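Local coordinates for cell division control protein Cdc48 (Mycobacterium smegmatis, PDB 5E7P) that probably binds and hydrolyses ATP as a AAA-family ATPase with two nucleotide-binding modules, both found here with bound ADP, at residues K565-L570 with D604-S609; R573-A578 with D615-L620. All coordinates share one frame; numbering follows the deposited sequence.

How the interactions relate
Interactions 1 and 2 are two points along one helix pair, helix 563-576 and helix 602-617, in the second AAA module. Interaction 1 joins earlier turns of both helices, and interaction 2 joins their C-terminal ends with the turn that follows 602-617. Their centres lie about 14 Å apart. Their segments follow each other along the chain without touching otherwise. Strand 580-585 follows the first helix and lies next to 623-629, the middle strand of the parallel sheet. Interaction 1 is the more buried, with valines and a serine, while interaction 2 rests on an arginine chain. Neither includes a residue that binds ADP.

Interaction 1 (K565-L570 with D604-S609); sequences KAVREL and DKVVAS
V567 and V606 meet between two neighbouring helices of the P-loop NTPase fold, 563-576 and 602-617, in the second AAA module. The helices run nearly parallel. The axes of the two segments make an angle of 19° and approach to 9.3 Å.

The apolar contact is a single methyl pair. V567 CG2 lies 3.9 Å from V606 CG1, and the two side chains cross obliquely. V567 points at the other helix and has its CG1 anti to the backbone N (chi1 168°). This leaves CG2 for V606 and turns CG1 to S609, so one valine spans two residues a turn apart. V606 also touches M556 of helix 552-558, and on the same helix as V567, L570 packs on H548 and V550 of strand 546-551.

The polar part has no hydrogen bond between the two segments. S609 OG is instead hydrogen-bonded to E564, one helical turn before R568. The same carboxylate oxygen, E564 OE2, forms a salt bridge with R568 NE. E564 thus links the serine of one helix to the arginine of the other. With its OG anti to the backbone N (chi1 -178°), S609 reaches across beside the arginine's aliphatic stem, where S609 OG is 3.3 Å from R568 CG and 4.0 Å from R568 CD.

Interaction 2 (R573-A578 with D615-L620); sequences RARDSA and DGIEPL
R575 lays the aliphatic part of its side chain against I617 and L620, where two helices of the P-loop NTPase fold in the second AAA module reach their C-terminal ends. Helix 563-576 leads on to strand 580-585. Helix 602-617 passes into a type I beta turn, I617 to L620, before strand 623-629. The backbones stay apart, with 8.0 Å between R575 CA and I617 CA, so side chains make the contact.

R575 has the most surface buried. Its CB does not point straight at the other segment, but the rest of the chain approaches it. Both methyls meet R575 CG from the same side, I617 CD1 at 3.8 Å and L620 CD1 at 3.8 Å. A bend at chi3 (-94°) then turns the guanidinium away from the line of the stem. I617 CD1 lies at the edge of that group, near its plane. R575 NH2 also makes a long, weak ion pair with E613, one turn before I617.

I617 brings in its delta methyl and also packs on V623 of the sheet. It so touches both the arginine stem and strand 623-629.

L620 comes from the last position of the turn. The turn is closed by a backbone hydrogen bond from L620 N to I617 O (3.0 Å), and the closed turn is consistent with I617 and L620 reaching the same stem. L620 points toward the arginine, and its CD1 also lies 4.1 Å from R575 CD.

Interaction 1 (K565-L570 with D604-S609)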
# COMPACT_ATOMS: atom_id res chain seq x y z
N LYS A 565 -17.11 18.84 -1.16
CA LYS A 565 -17.17 18.09 0.09
C LYS A 565 -15.99 17.14 0.23
O LYS A 565 -15.59 16.79 1.34
CB LYS A 565 -18.49 17.32 0.20
CG LYS A 565 -19.70 18.21 0.43
CD LYS A 565 -21.00 17.42 0.37
CE LYS A 565 -22.21 18.34 0.53
NZ LYS A 565 -23.48 17.59 0.40
N ALA A 566 -15.42 16.73 -0.90
CA ALA A 566 -14.24 15.87 -0.89
C ALA A 566 -13.05 16.64 -0.32
O ALA A 566 -12.19 16.07 0.34
CB ALA A 566 -13.93 15.37 -2.29
N VAL A 567 -13.02 17.95 -0.59
CA VAL A 567 -11.96 18.81 -0.08
C VAL A 567 -12.05 18.92 1.43
O VAL A 567 -11.07 18.66 2.14
CB VAL A 567 -12.03 20.22 -0.70
CG1 VAL A 567 -11.12 21.18 0.05
CG2 VAL A 567 -11.67 20.17 -2.18
N ARG A 568 -13.22 19.31 1.93
CA ARG A 568 -13.44 19.46 3.36
C ARG A 568 -13.23 18.13 4.08
O ARG A 568 -12.70 18.10 5.19
CB ARG A 568 -14.84 20.00 3.64
CG ARG A 568 -15.05 21.44 3.17
CD ARG A 568 -16.35 22.03 3.70
NE ARG A 568 -17.53 21.38 3.15
CZ ARG A 568 -18.39 20.65 3.86
NH1 ARG A 568 -18.19 20.47 5.16
NH2 ARG A 568 -19.44 20.09 3.27
N GLU A 569 -13.63 17.04 3.44
CA GLU A 569 -13.43 15.70 3.98
C GLU A 569 -11.94 15.40 4.16
O GLU A 569 -11.51 14.99 5.23
CB GLU A 569 -14.05 14.66 3.06
CG GLU A 569 -13.73 13.23 3.43
CD GLU A 569 -14.25 12.24 2.40
OE1 GLU A 569 -15.30 12.52 1.78
OE2 GLU A 569 -13.61 11.19 2.21
N LEU A 570 -11.18 15.63 3.09
CA LEU A 570 -9.74 15.38 3.07
C LEU A 570 -9.02 16.09 4.21
O LEU A 570 -8.25 15.48 4.95
CB LEU A 570 -9.17 15.82 1.72
CG LEU A 570 -7.65 15.92 1.58
CD1 LEU A 570 -6.99 14.56 1.74
CD2 LEU A 570 -7.30 16.53 0.23
N ASP A 604 -15.53 27.08 -8.61
CA ASP A 604 -15.49 28.21 -7.68
C ASP A 604 -15.63 27.76 -6.24
O ASP A 604 -14.80 28.11 -5.39
CB ASP A 604 -16.60 29.22 -8.01
CG ASP A 604 -16.36 29.96 -9.31
OD1 ASP A 604 -15.19 30.08 -9.72
OD2 ASP A 604 -17.35 30.42 -9.92
N LYS A 605 -16.66 26.97 -5.96
CA LYS A 605 -16.92 26.47 -4.62
C LYS A 605 -15.76 25.62 -4.10
O LYS A 605 -15.42 25.69 -2.92
CB LYS A 605 -18.22 25.67 -4.58
CG LYS A 605 -19.45 26.48 -4.94
CD LYS A 605 -20.58 25.58 -5.44
CE LYS A 605 -21.67 26.39 -6.13
NZ LYS A 605 -22.50 25.55 -7.04
N VAL A 606 -15.16 24.83 -4.98
CA VAL A 606 -14.03 23.99 -4.61
C VAL A 606 -12.82 24.83 -4.19
O VAL A 606 -12.24 24.61 -3.12
CB VAL A 606 -13.61 23.04 -5.75
CG1 VAL A 606 -12.32 22.33 -5.41
CG2 VAL A 606 -14.71 22.03 -6.03
N VAL A 607 -12.47 25.80 -5.03
CA VAL A 607 -11.34 26.68 -4.76
C VAL A 607 -11.55 27.51 -3.49
O VAL A 607 -10.66 27.59 -2.63
CB VAL A 607 -11.06 27.63 -5.95
CG1 VAL A 607 -10.03 28.67 -5.58
CG2 VAL A 607 -10.62 26.83 -7.17
N ALA A 608 -12.74 28.10 -3.36
CA ALA A 608 -13.08 28.88 -2.17
C ALA A 608 -13.03 28.00 -0.92
O ALA A 608 -12.57 28.43 0.14
CB ALA A 608 -14.45 29.51 -2.32
N SER A 609 -13.50 26.76 -1.06
CA SER A 609 -13.44 25.81 0.04
C SER A 609 -11.99 25.44 0.33
O SER A 609 -11.60 25.28 1.49
CB SER A 609 -14.24 24.55 -0.30
OG SER A 609 -14.22 23.63 0.78

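Interaction 2 (R573-A578 with D615-L620)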
# COMPACT_ATOMS: atom_id res chain seq x y z
N ARG A 573 -10.05 14.91 7.73
CA ARG A 573 -9.38 13.65 8.05
C ARG A 573 -7.93 13.90 8.46
O ARG A 573 -7.39 13.22 9.33
CB ARG A 573 -9.42 12.67 6.88
CG ARG A 573 -9.02 11.25 7.27
CD ARG A 573 -8.54 10.43 6.08
NE ARG A 573 -9.47 10.47 4.97
CZ ARG A 573 -9.23 11.08 3.81
NH1 ARG A 573 -8.07 11.68 3.61
NH2 ARG A 573 -10.15 11.07 2.85
N ALA A 574 -7.31 14.89 7.82
CA ALA A 574 -5.93 15.23 8.11
C ALA A 574 -5.81 15.85 9.50
O ALA A 574 -4.91 15.50 10.27
CB ALA A 574 -5.38 16.16 7.04
N ARG A 575 -6.71 16.77 9.80
CA ARG A 575 -6.73 17.41 11.11
C ARG A 575 -6.93 16.39 12.23
O ARG A 575 -6.28 16.47 13.27
CB ARG A 575 -7.83 18.49 11.18
CG ARG A 575 -7.43 19.82 10.56
CD ARG A 575 -8.48 20.90 10.81
NE ARG A 575 -9.44 21.01 9.72
CZ ARG A 575 -10.68 20.51 9.76
NH1 ARG A 575 -11.11 19.87 10.84
NH2 ARG A 575 -11.48 20.66 8.71
N ASP A 576 -7.82 15.43 12.00
CA ASP A 576 -8.16 14.42 13.00
C ASP A 576 -7.10 13.33 13.12
O ASP A 576 -7.11 12.56 14.09
CB ASP A 576 -9.52 13.80 12.71
CG ASP A 576 -10.67 14.78 12.88
OD1 ASP A 576 -10.48 15.81 13.56
OD2 ASP A 576 -11.77 14.52 12.35
N SER A 577 -6.19 13.26 12.15
CA SER A 577 -5.19 12.19 12.12
C SER A 577 -3.77 12.69 12.39
O SER A 577 -2.82 11.92 12.25
CB SER A 577 -5.24 11.46 10.78
OG SER A 577 -6.54 11.01 10.49
N ALA A 578 -3.64 13.96 12.77
CA ALA A 578 -2.34 14.59 13.01
C ALA A 578 -1.43 13.75 13.90
O ALA A 578 -1.90 13.11 14.84
CB ALA A 578 -2.54 15.97 13.62
N ASP A 615 -6.50 27.94 5.14
CA ASP A 615 -6.40 28.95 6.20
C ASP A 615 -6.62 28.35 7.58
O ASP A 615 -6.16 28.90 8.58
CB ASP A 615 -7.37 30.11 5.94
CG ASP A 615 -6.99 30.94 4.72
OD1 ASP A 615 -5.86 30.76 4.21
OD2 ASP A 615 -7.81 31.77 4.28
N GLY A 616 -7.32 27.22 7.63
CA GLY A 616 -7.53 26.53 8.89
C GLY A 616 -6.33 25.68 9.27
O GLY A 616 -6.15 25.33 10.44
N ILE A 617 -5.50 25.37 8.28
CA ILE A 617 -4.31 24.54 8.49
C ILE A 617 -3.11 25.40 8.90
O ILE A 617 -2.23 24.94 9.64
CB ILE A 617 -3.98 23.72 7.22
CG1 ILE A 617 -5.09 22.70 6.95
CG2 ILE A 617 -2.64 23.00 7.34
CD1 ILE A 617 -5.33 21.75 8.11
N GLU A 618 -3.10 26.65 8.44
CA GLU A 618 -2.01 27.60 8.70
C GLU A 618 -1.50 27.64 10.15
O GLU A 618 -0.30 27.58 10.37
CB GLU A 618 -2.39 29.00 8.20
CG GLU A 618 -1.30 30.05 8.35
CD GLU A 618 -1.35 30.78 9.69
OE1 GLU A 618 -2.43 30.81 10.31
OE2 GLU A 618 -0.30 31.31 10.12
N PRO A 619 -2.40 27.75 11.15
CA PRO A 619 -1.86 27.85 12.51
C PRO A 619 -1.46 26.51 13.14
O PRO A 619 -0.76 26.51 14.15
CB PRO A 619 -3.03 28.46 13.29
CG PRO A 619 -4.23 27.96 12.59
CD PRO A 619 -3.87 27.91 11.13
N LEU A 620 -1.89 25.40 12.55
CA LEU A 620 -1.60 24.08 13.11
C LEU A 620 -0.13 23.71 12.98
O LEU A 620 0.54 24.11 12.02
CB LEU A 620 -2.47 23.01 12.45
CG LEU A 620 -3.98 23.24 12.46
CD1 LEU A 620 -4.70 22.04 11.86
CD2 LEU A 620 -4.47 23.52 13.87